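Local coordinates for borrelidin polyketide synthase, type I (Streptomyces parvulus, PDB 6OBT), which probably catalyses dehydration of beta-hydroxyacyl intermediates held on an acyl carrier protein during borrelidin assembly, by way of its dehydratase domain, at residues 38-41 with 47-50; 43-48 with 119-124; 168-173 with 272-277; 229-234 with 293-298. All blocks are in the same frame, centred on the assembly; numbering follows the deposited sequence.

Interaction 1 of 4, residues 38-41 with 47-50; sequences TEAG and AAVD
The methyl of Ala40 lies over the backbone of the facing strand: Ala40 CB is 3.8 Å from Ala47 C and 4.1 Å from Ala48 CB. Trp58 on strand 55-62 touches both Ala40 and Ala48, so these two small methyls share one large neighbour. Two backbone bonds join the strands: Thr38 N reaches Ala48 O at 3.1 Å, and Ala48 N returns to Thr38 O at 2.9 Å. That makes Thr38 and Ala48 an antiparallel hydrogen-bonded pair, followed by Glu39 and Ala47 as a non-hydrogen-bonded one. The unit is a short beta hairpin; strand 38-39 is an edge strand within this chain, next to 47-50, which is flanked in turn by 55-62. At the other end of the pair, the hydroxyl of Thr38 sits beside its own backbone N (chi1 -56°), a rotation that turns OG1 toward the Asp50 end of the hairpin. OG1 and Asp50 OD2 do not bond directly. One water fills in between, 3.3 Å from Thr38 OG1; it accepts from Asp50 N at 2.9 Å, donates to Ala48 O at 3.2 Å and makes a weak bond to OD2. The carboxylate has stronger partners elsewhere: OD1 forms a salt bridge with Arg56, and OD2 forms one with Arg141 of the second subunit, which brings this hairpin into the dimer interface.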
# COMPACT_ATOMS: atom_id res chain seq x y z
N THR A 38 -3.57 -6.59 3.77
CA THR A 38 -4.82 -7.28 4.09
C THR A 38 -5.45 -7.78 2.80
O THR A 38 -5.55 -7.03 1.83
CB THR A 38 -5.79 -6.35 4.83
OG1 THR A 38 -5.15 -5.83 6.00
CG2 THR A 38 -7.04 -7.11 5.25
N GLU A 39 -5.85 -9.05 2.79
CA GLU A 39 -6.65 -9.56 1.68
C GLU A 39 -8.00 -8.85 1.68
O GLU A 39 -8.72 -8.86 2.68
CB GLU A 39 -6.83 -11.07 1.81
CG GLU A 39 -5.55 -11.87 1.71
CD GLU A 39 -5.22 -12.27 0.29
OE1 GLU A 39 -6.03 -11.97 -0.62
OE2 GLU A 39 -4.15 -12.89 0.08
N ALA A 40 -8.35 -8.23 0.55
CA ALA A 40 -9.49 -7.33 0.47
C ALA A 40 -10.73 -7.95 -0.19
O ALA A 40 -11.80 -7.34 -0.13
CB ALA A 40 -9.10 -6.04 -0.27
N GLY A 41 -10.61 -9.13 -0.80
CA GLY A 41 -11.78 -9.86 -1.27
C GLY A 41 -12.52 -9.29 -2.46
O GLY A 41 -13.69 -9.63 -2.67
N ALA A 47 -6.00 -6.33 -2.63
CA ALA A 47 -5.21 -6.05 -1.43
C ALA A 47 -5.57 -4.68 -0.89
O ALA A 47 -5.90 -3.77 -1.65
CB ALA A 47 -3.70 -6.10 -1.75
N ALA A 48 -5.50 -4.54 0.44
CA ALA A 48 -5.75 -3.27 1.10
C ALA A 48 -4.56 -2.91 1.96
O ALA A 48 -3.96 -3.77 2.61
CB ALA A 48 -7.01 -3.35 2.00
N VAL A 49 -4.22 -1.62 1.98
CA VAL A 49 -3.06 -1.10 2.70
C VAL A 49 -3.58 -0.11 3.74
O VAL A 49 -3.87 1.05 3.41
CB VAL A 49 -2.05 -0.43 1.77
CG1 VAL A 49 -0.75 -0.12 2.53
CG2 VAL A 49 -1.77 -1.29 0.57
N ASP A 50 -3.67 -0.54 5.00
CA ASP A 50 -3.91 0.39 6.08
C ASP A 50 -2.69 1.25 6.30
O ASP A 50 -1.56 0.76 6.31
CB ASP A 50 -4.25 -0.33 7.39
CG ASP A 50 -5.58 -1.06 7.34
OD1 ASP A 50 -6.59 -0.45 6.95
OD2 ASP A 50 -5.61 -2.26 7.71
O HOH W 1 -3.09 -3.28 5.68

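Interaction 2 of 4, residues 43-48 with 119-124; sequences AFVPAA and VQVRVV
Val121 is the first residue of 119-124, part of strand 119-127, to meet the 43-48 segment. Its CG2 stands 4.1 Å from the carbonyl O of Phe44 and 4.2 Å from CG1 of Val45. A chi1 of -59° sets CG1 of Val121 anti to the carbonyl carbon and leaves CG2 between the backbone N and the carbonyl carbon, facing Val45. The two valines cross at roughly a right angle, one methyl against one methyl. Next along the strand, Arg122 leaves from the other face. Its NH1 folds back on the carbonyl O of Val121 at 3.1 Å; the hydrogen bond is fairly straight at hydrogen (160°), but the donor stands well above the carbonyl plane. The guanidinium is held further across the subunit boundary: its NE bonds Asp50 O and its NH1 bonds Gly36 O, both of the second subunit. The strand thus divides its work as the sheet of a hot-dog fold does: one face turns inward to the central helix 83-97, the other, here, to the partner chain. Val123 is back on the inner face, its CG2 4.2 Å from the same CG1 of Val45, which is therefore touched by two strand residues. Leu89 of helix 83-97 packs on both Val45 and Val123, and Trp58 also covers Val45. The ring of Phe44 leads off from the strand to edge-to-face contacts with Tyr67 and Tyr224.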
# COMPACT_ATOMS: atom_id res chain seq x y z
N ALA A 43 -12.22 -8.57 -6.79
CA ALA A 43 -11.48 -8.98 -7.98
C ALA A 43 -10.56 -7.88 -8.49
O ALA A 43 -9.41 -8.15 -8.87
CB ALA A 43 -12.45 -9.42 -9.08
N PHE A 44 -11.03 -6.63 -8.50
CA PHE A 44 -10.23 -5.53 -9.03
C PHE A 44 -9.23 -4.99 -8.02
O PHE A 44 -8.19 -4.47 -8.43
CB PHE A 44 -11.12 -4.37 -9.47
CG PHE A 44 -11.92 -4.65 -10.72
CD1 PHE A 44 -11.60 -5.72 -11.54
CD2 PHE A 44 -12.98 -3.84 -11.06
CE1 PHE A 44 -12.35 -5.98 -12.69
CE2 PHE A 44 -13.73 -4.09 -12.20
CZ PHE A 44 -13.41 -5.16 -13.01
N VAL A 45 -9.53 -5.03 -6.72
CA VAL A 45 -8.57 -4.55 -5.73
C VAL A 45 -8.35 -5.64 -4.70
O VAL A 45 -8.98 -5.64 -3.63
CB VAL A 45 -9.02 -3.22 -5.10
CG1 VAL A 45 -8.76 -2.09 -6.07
CG2 VAL A 45 -10.49 -3.24 -4.70
N PRO A 46 -7.48 -6.61 -4.99
CA PRO A 46 -7.34 -7.78 -4.10
C PRO A 46 -6.63 -7.49 -2.79
O PRO A 46 -6.65 -8.36 -1.90
CB PRO A 46 -6.51 -8.77 -4.95
CG PRO A 46 -6.60 -8.25 -6.36
CD PRO A 46 -6.74 -6.77 -6.25
N ALA A 47 -6.00 -6.33 -2.63
CA ALA A 47 -5.21 -6.05 -1.43
C ALA A 47 -5.57 -4.68 -0.89
O ALA A 47 -5.90 -3.77 -1.65
CB ALA A 47 -3.70 -6.10 -1.75
N ALA A 48 -5.50 -4.54 0.44
CA ALA A 48 -5.75 -3.27 1.10
C ALA A 48 -4.56 -2.91 1.96
O ALA A 48 -3.96 -3.77 2.61
CB ALA A 48 -7.01 -3.35 2.00
N VAL A 119 -2.36 -1.42 -15.90
CA VAL A 119 -2.56 -0.19 -15.15
C VAL A 119 -2.66 -0.51 -13.67
O VAL A 119 -3.41 -1.41 -13.28
CB VAL A 119 -3.83 0.55 -15.64
CG1 VAL A 119 -3.98 1.84 -14.91
CG2 VAL A 119 -3.75 0.81 -17.12
N GLN A 120 -1.91 0.22 -12.85
CA GLN A 120 -2.08 0.15 -11.40
C GLN A 120 -3.28 1.01 -11.00
O GLN A 120 -3.45 2.12 -11.49
CB GLN A 120 -0.81 0.64 -10.68
CG GLN A 120 0.41 -0.24 -10.90
CD GLN A 120 1.66 0.37 -10.31
OE1 GLN A 120 1.91 1.57 -10.45
NE2 GLN A 120 2.45 -0.45 -9.62
N VAL A 121 -4.10 0.49 -10.10
CA VAL A 121 -5.26 1.23 -9.63
C VAL A 121 -5.18 1.39 -8.12
O VAL A 121 -4.64 0.55 -7.41
CB VAL A 121 -6.58 0.53 -10.06
CG1 VAL A 121 -6.61 0.41 -11.57
CG2 VAL A 121 -6.68 -0.85 -9.45
N ARG A 122 -5.69 2.53 -7.64
CA ARG A 122 -5.78 2.80 -6.21
C ARG A 122 -7.18 3.29 -5.85
O ARG A 122 -7.76 4.10 -6.58
CB ARG A 122 -4.78 3.86 -5.78
CG ARG A 122 -3.36 3.55 -6.16
CD ARG A 122 -2.80 2.43 -5.29
NE ARG A 122 -1.36 2.27 -5.48
CZ ARG A 122 -0.80 1.35 -6.26
NH1 ARG A 122 -1.57 0.49 -6.93
NH2 ARG A 122 0.52 1.29 -6.37
N VAL A 123 -7.69 2.84 -4.71
CA VAL A 123 -8.85 3.45 -4.08
C VAL A 123 -8.40 3.95 -2.71
O VAL A 123 -7.98 3.16 -1.86
CB VAL A 123 -10.02 2.46 -3.94
CG1 VAL A 123 -11.26 3.19 -3.45
CG2 VAL A 123 -10.32 1.76 -5.28
N VAL A 124 -8.52 5.26 -2.49
CA VAL A 124 -7.94 5.90 -1.32
C VAL A 124 -9.07 6.42 -0.45
O VAL A 124 -9.81 7.33 -0.86
CB VAL A 124 -6.99 7.04 -1.71
CG1 VAL A 124 -6.55 7.77 -0.46
CG2 VAL A 124 -5.78 6.50 -2.49

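Interaction 3 of 4, residues 168-173 with 272-277; sequences WPPTGA and RVRIDP
Trp168 and Arg272 carry this contact: the whole length of the arginine side chain is laid along one face of the indole. CG of Trp168 is anti to the backbone N (chi1 -172°), which swings the ring out from the loop and over the strand. Below it Arg272 runs extended from CG to NE, so that successive groups meet successive parts of the ring. CB lies under the six-membered ring, 3.6 Å from Trp168 CH2. CD makes a CH-pi contact with the five-membered ring, 3.5 Å from its centroid and almost exactly on the ring normal. Beyond it the guanidinium lies flat on the indole, the planes only 13° apart and the centres 3.8 Å apart, with Trp168 CD1 over the middle of the guanidinium. NH2 extends past the ring to 3.2 Å from Trp168 CB. The far end of the indole reaches the strand backbone, with Val273 O at its edge.

Arg274 makes the second, smaller contact. Its chain bends at chi3 (-81°) and brings NH2 to 3.2 Å from CG of Pro170, the ring carbons arriving at the guanidinium edge; NH1 meanwhile forms a salt bridge with Asp208. The loop before strand 174-176, which has a cis peptide between Trp168 and Pro169, is thereby fixed onto strand 270-276 in the C-terminal half of the double hot-dog fold. The flat stack is a cation-pi arrangement, and the hydrogen bond from Trp168 NE1 to Glu212 OE1 would be expected to enrich the indole in electron density, favouring the charge stacked on its face.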
# COMPACT_ATOMS: atom_id res chain seq x y z
N TRP A 168 -44.76 -7.97 -9.86
CA TRP A 168 -43.88 -7.87 -11.03
C TRP A 168 -44.47 -8.58 -12.25
O TRP A 168 -44.87 -9.76 -12.15
CB TRP A 168 -42.51 -8.46 -10.72
CG TRP A 168 -41.52 -8.20 -11.83
CD1 TRP A 168 -41.11 -9.07 -12.79
CD2 TRP A 168 -40.83 -6.97 -12.08
NE1 TRP A 168 -40.19 -8.46 -13.63
CE2 TRP A 168 -40.01 -7.16 -13.22
CE3 TRP A 168 -40.83 -5.72 -11.46
CZ2 TRP A 168 -39.20 -6.16 -13.73
CZ3 TRP A 168 -40.01 -4.72 -11.98
CH2 TRP A 168 -39.22 -4.95 -13.10
N PRO A 169 -44.54 -7.91 -13.41
CA PRO A 169 -44.20 -6.50 -13.63
C PRO A 169 -45.19 -5.56 -12.92
O PRO A 169 -46.21 -6.03 -12.46
CB PRO A 169 -44.31 -6.34 -15.15
CG PRO A 169 -44.42 -7.72 -15.70
CD PRO A 169 -45.04 -8.54 -14.64
N PRO A 170 -44.87 -4.27 -12.81
CA PRO A 170 -45.90 -3.31 -12.41
C PRO A 170 -47.00 -3.39 -13.43
O PRO A 170 -46.83 -3.97 -14.50
CB PRO A 170 -45.16 -1.97 -12.41
CG PRO A 170 -43.71 -2.31 -12.39
CD PRO A 170 -43.60 -3.60 -13.16
N THR A 171 -48.18 -2.86 -13.09
CA THR A 171 -49.35 -3.19 -13.90
C THR A 171 -50.01 -1.93 -14.43
O THR A 171 -49.89 -0.83 -13.87
CB THR A 171 -50.35 -4.08 -13.14
OG1 THR A 171 -51.55 -4.24 -13.93
CG2 THR A 171 -50.71 -3.43 -11.90
N GLY A 172 -50.69 -2.13 -15.52
CA GLY A 172 -50.78 -1.12 -16.54
C GLY A 172 -49.48 -0.85 -17.25
O GLY A 172 -49.34 0.21 -17.87
N ALA A 173 -48.49 -1.75 -17.14
CA ALA A 173 -47.19 -1.58 -17.78
C ALA A 173 -47.22 -2.22 -19.16
O ALA A 173 -47.59 -3.39 -19.31
CB ALA A 173 -46.08 -2.20 -16.93
N ARG A 272 -34.53 -6.95 -11.19
CA ARG A 272 -35.71 -6.18 -11.59
C ARG A 272 -35.46 -4.73 -11.23
O ARG A 272 -35.08 -4.43 -10.09
CB ARG A 272 -36.96 -6.73 -10.90
CG ARG A 272 -37.20 -8.15 -11.31
CD ARG A 272 -38.24 -8.88 -10.47
NE ARG A 272 -38.48 -10.20 -11.06
CZ ARG A 272 -39.48 -11.01 -10.72
NH1 ARG A 272 -39.61 -12.18 -11.32
NH2 ARG A 272 -40.33 -10.64 -9.78
N VAL A 273 -35.60 -3.83 -12.20
CA VAL A 273 -35.10 -2.47 -12.11
C VAL A 273 -36.23 -1.49 -12.36
O VAL A 273 -37.06 -1.71 -13.25
CB VAL A 273 -33.94 -2.25 -13.10
CG1 VAL A 273 -33.35 -0.86 -12.96
CG2 VAL A 273 -32.85 -3.30 -12.88
N ARG A 274 -36.27 -0.41 -11.57
CA ARG A 274 -37.25 0.66 -11.76
C ARG A 274 -36.51 1.98 -11.79
O ARG A 274 -35.81 2.32 -10.83
CB ARG A 274 -38.30 0.69 -10.64
CG ARG A 274 -39.22 1.93 -10.80
CD ARG A 274 -40.37 1.93 -9.80
NE ARG A 274 -41.47 1.08 -10.25
CZ ARG A 274 -42.60 1.53 -10.79
NH1 ARG A 274 -42.79 2.83 -10.97
NH2 ARG A 274 -43.55 0.68 -11.15
N ILE A 275 -36.67 2.72 -12.89
CA ILE A 275 -35.97 3.98 -13.12
C ILE A 275 -37.00 5.10 -13.17
O ILE A 275 -38.00 4.99 -13.89
CB ILE A 275 -35.14 3.94 -14.42
CG1 ILE A 275 -34.21 2.72 -14.43
CG2 ILE A 275 -34.34 5.24 -14.61
CD1 ILE A 275 -33.30 2.65 -15.65
N ASP A 276 -36.74 6.17 -12.42
CA ASP A 276 -37.63 7.34 -12.37
C ASP A 276 -36.87 8.56 -12.86
O ASP A 276 -36.04 9.11 -12.12
CB ASP A 276 -38.15 7.56 -10.95
CG ASP A 276 -38.85 8.91 -10.75
OD1 ASP A 276 -39.20 9.22 -9.59
OD2 ASP A 276 -39.07 9.66 -11.73
N PRO A 277 -37.15 9.06 -14.07
CA PRO A 277 -36.44 10.25 -14.57
C PRO A 277 -36.87 11.57 -13.94
O PRO A 277 -36.30 12.61 -14.30
CB PRO A 277 -36.76 10.23 -16.07
CG PRO A 277 -37.16 8.82 -16.37
CD PRO A 277 -37.88 8.37 -15.14

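Interaction 4 of 4, residues 229-234 with 293-298; sequences GLFDAA and LTIGRL
Phe231 projects from helix 228-236, probably the central helix of the second hot dog in this double hot-dog dehydratase, onto Leu293 and Ile295 of the strand it faces. The helical segment starts at Gly229, whose O accepts from Ala233 N at 3.1 Å; one residue on, Leu230 O takes Ala234 N at 3.0 Å. Phe231 follows. Its CG is anti to the backbone N, though chi1 of -155° is turned some way from the ideal, and the ring end comes closer to the strand than the start of the side chain suggests. Val84, Val87 and Glu88 of helix 83-97 also touch this phenylalanine, which therefore links the two helices as well as helix and strand. A turn later the O of Ala234 is bonded by Trp282 NE1, which ties the helix to strand 281-286. On the strand side the residues that touch the ring are Leu293 and Ile295, before a classic beta bulge in which Gly296 and Arg297 both face Ser259. Leu293 and Ile295 meet the same ring carbon: Phe231 CE2 is 4.1 Å from Leu293 CD2, while Ile295 CD1 approaches at the ring edge, 4.5 Å from CE2.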
# COMPACT_ATOMS: atom_id res chain seq x y z
N GLY A 229 -20.82 -5.70 -15.32
CA GLY A 229 -21.63 -5.81 -16.53
C GLY A 229 -23.11 -5.69 -16.23
O GLY A 229 -23.88 -5.16 -17.04
N LEU A 230 -23.52 -6.19 -15.06
CA LEU A 230 -24.91 -6.09 -14.65
C LEU A 230 -25.20 -4.71 -14.08
O LEU A 230 -26.23 -4.10 -14.40
CB LEU A 230 -25.21 -7.18 -13.63
CG LEU A 230 -26.62 -7.25 -13.07
CD1 LEU A 230 -27.58 -7.45 -14.22
CD2 LEU A 230 -26.73 -8.39 -12.10
N PHE A 231 -24.28 -4.19 -13.25
CA PHE A 231 -24.36 -2.81 -12.80
C PHE A 231 -24.48 -1.85 -13.99
O PHE A 231 -25.32 -0.93 -13.98
CB PHE A 231 -23.11 -2.51 -11.95
CG PHE A 231 -23.27 -1.40 -10.94
CD1 PHE A 231 -22.44 -1.36 -9.82
CD2 PHE A 231 -24.18 -0.37 -11.12
CE1 PHE A 231 -22.55 -0.35 -8.88
CE2 PHE A 231 -24.29 0.64 -10.20
CZ PHE A 231 -23.47 0.66 -9.08
N ASP A 232 -23.67 -2.05 -15.04
CA ASP A 232 -23.72 -1.12 -16.17
C ASP A 232 -25.03 -1.25 -16.94
O ASP A 232 -25.60 -0.25 -17.40
CB ASP A 232 -22.54 -1.34 -17.11
CG ASP A 232 -22.53 -0.37 -18.25
OD1 ASP A 232 -22.77 -0.77 -19.42
OD2 ASP A 232 -22.33 0.83 -17.96
N ALA A 233 -25.51 -2.48 -17.12
CA ALA A 233 -26.77 -2.65 -17.85
C ALA A 233 -27.95 -2.07 -17.07
O ALA A 233 -28.93 -1.63 -17.69
CB ALA A 233 -26.99 -4.12 -18.15
N ALA A 234 -27.86 -2.03 -15.74
CA ALA A 234 -28.88 -1.36 -14.94
C ALA A 234 -28.99 0.11 -15.32
O ALA A 234 -30.09 0.66 -15.44
CB ALA A 234 -28.57 -1.50 -13.45
N LEU A 293 -30.19 -2.82 -4.93
CA LEU A 293 -29.45 -1.59 -5.19
C LEU A 293 -30.39 -0.39 -5.23
O LEU A 293 -31.50 -0.48 -5.79
CB LEU A 293 -28.67 -1.70 -6.51
CG LEU A 293 -27.98 -0.47 -7.12
CD1 LEU A 293 -26.65 -0.19 -6.43
CD2 LEU A 293 -27.79 -0.66 -8.63
N THR A 294 -29.94 0.72 -4.64
CA THR A 294 -30.59 2.02 -4.80
C THR A 294 -29.56 3.07 -5.20
O THR A 294 -28.46 3.11 -4.64
CB THR A 294 -31.32 2.44 -3.51
OG1 THR A 294 -30.45 2.29 -2.38
CG2 THR A 294 -32.55 1.59 -3.29
N ILE A 295 -29.94 3.91 -6.16
CA ILE A 295 -29.20 5.12 -6.53
C ILE A 295 -30.13 6.31 -6.31
O ILE A 295 -31.11 6.48 -7.05
CB ILE A 295 -28.69 5.09 -7.98
CG1 ILE A 295 -27.88 3.83 -8.27
CG2 ILE A 295 -27.84 6.32 -8.27
CD1 ILE A 295 -27.48 3.73 -9.78
N GLY A 296 -29.80 7.14 -5.32
CA GLY A 296 -30.64 8.29 -5.01
C GLY A 296 -30.74 9.28 -6.15
O GLY A 296 -31.79 9.88 -6.38
N ARG A 297 -29.64 9.51 -6.87
CA ARG A 297 -29.67 10.40 -8.01
C ARG A 297 -28.49 10.08 -8.91
O ARG A 297 -27.40 9.82 -8.42
CB ARG A 297 -29.62 11.87 -7.57
CG ARG A 297 -29.73 12.87 -8.73
CD ARG A 297 -29.45 14.28 -8.27
NE ARG A 297 -30.00 15.27 -9.18
CZ ARG A 297 -31.21 15.80 -9.06
NH1 ARG A 297 -31.64 16.70 -9.94
NH2 ARG A 297 -32.00 15.42 -8.06
N LEU A 298 -28.73 10.07 -10.23
CA LEU A 298 -27.65 9.83 -11.18
C LEU A 298 -27.77 10.80 -12.34
O LEU A 298 -28.82 10.87 -12.98
CB LEU A 298 -27.67 8.39 -11.71
CG LEU A 298 -26.74 8.11 -12.90
CD1 LEU A 298 -25.29 8.48 -12.58
CD2 LEU A 298 -26.82 6.65 -13.35

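How the interactions relate
From the N terminus, interaction 1 closes first, over the short connection between strands 38-39 and 47-50. Interaction 2 opens inside that connection and closes some 70 residues later, after an excursion that includes strand 55-62 and helix 83-97. The two share Ala47 and Ala48 and are joined by a probable hydrogen bond from Ala40 N to Pro46 O; both touch the second subunit. Interactions 3 and 4 come later and cross, meeting where Ile275 CD1 packs on Ala234 O. Interactions 1 and 2 tie the N-terminal hairpin to strand 119-127 in the first hot dog; 3 and 4 tie a loop and helix 228-236 to strands 270-276 and 291-301 in what is probably the second.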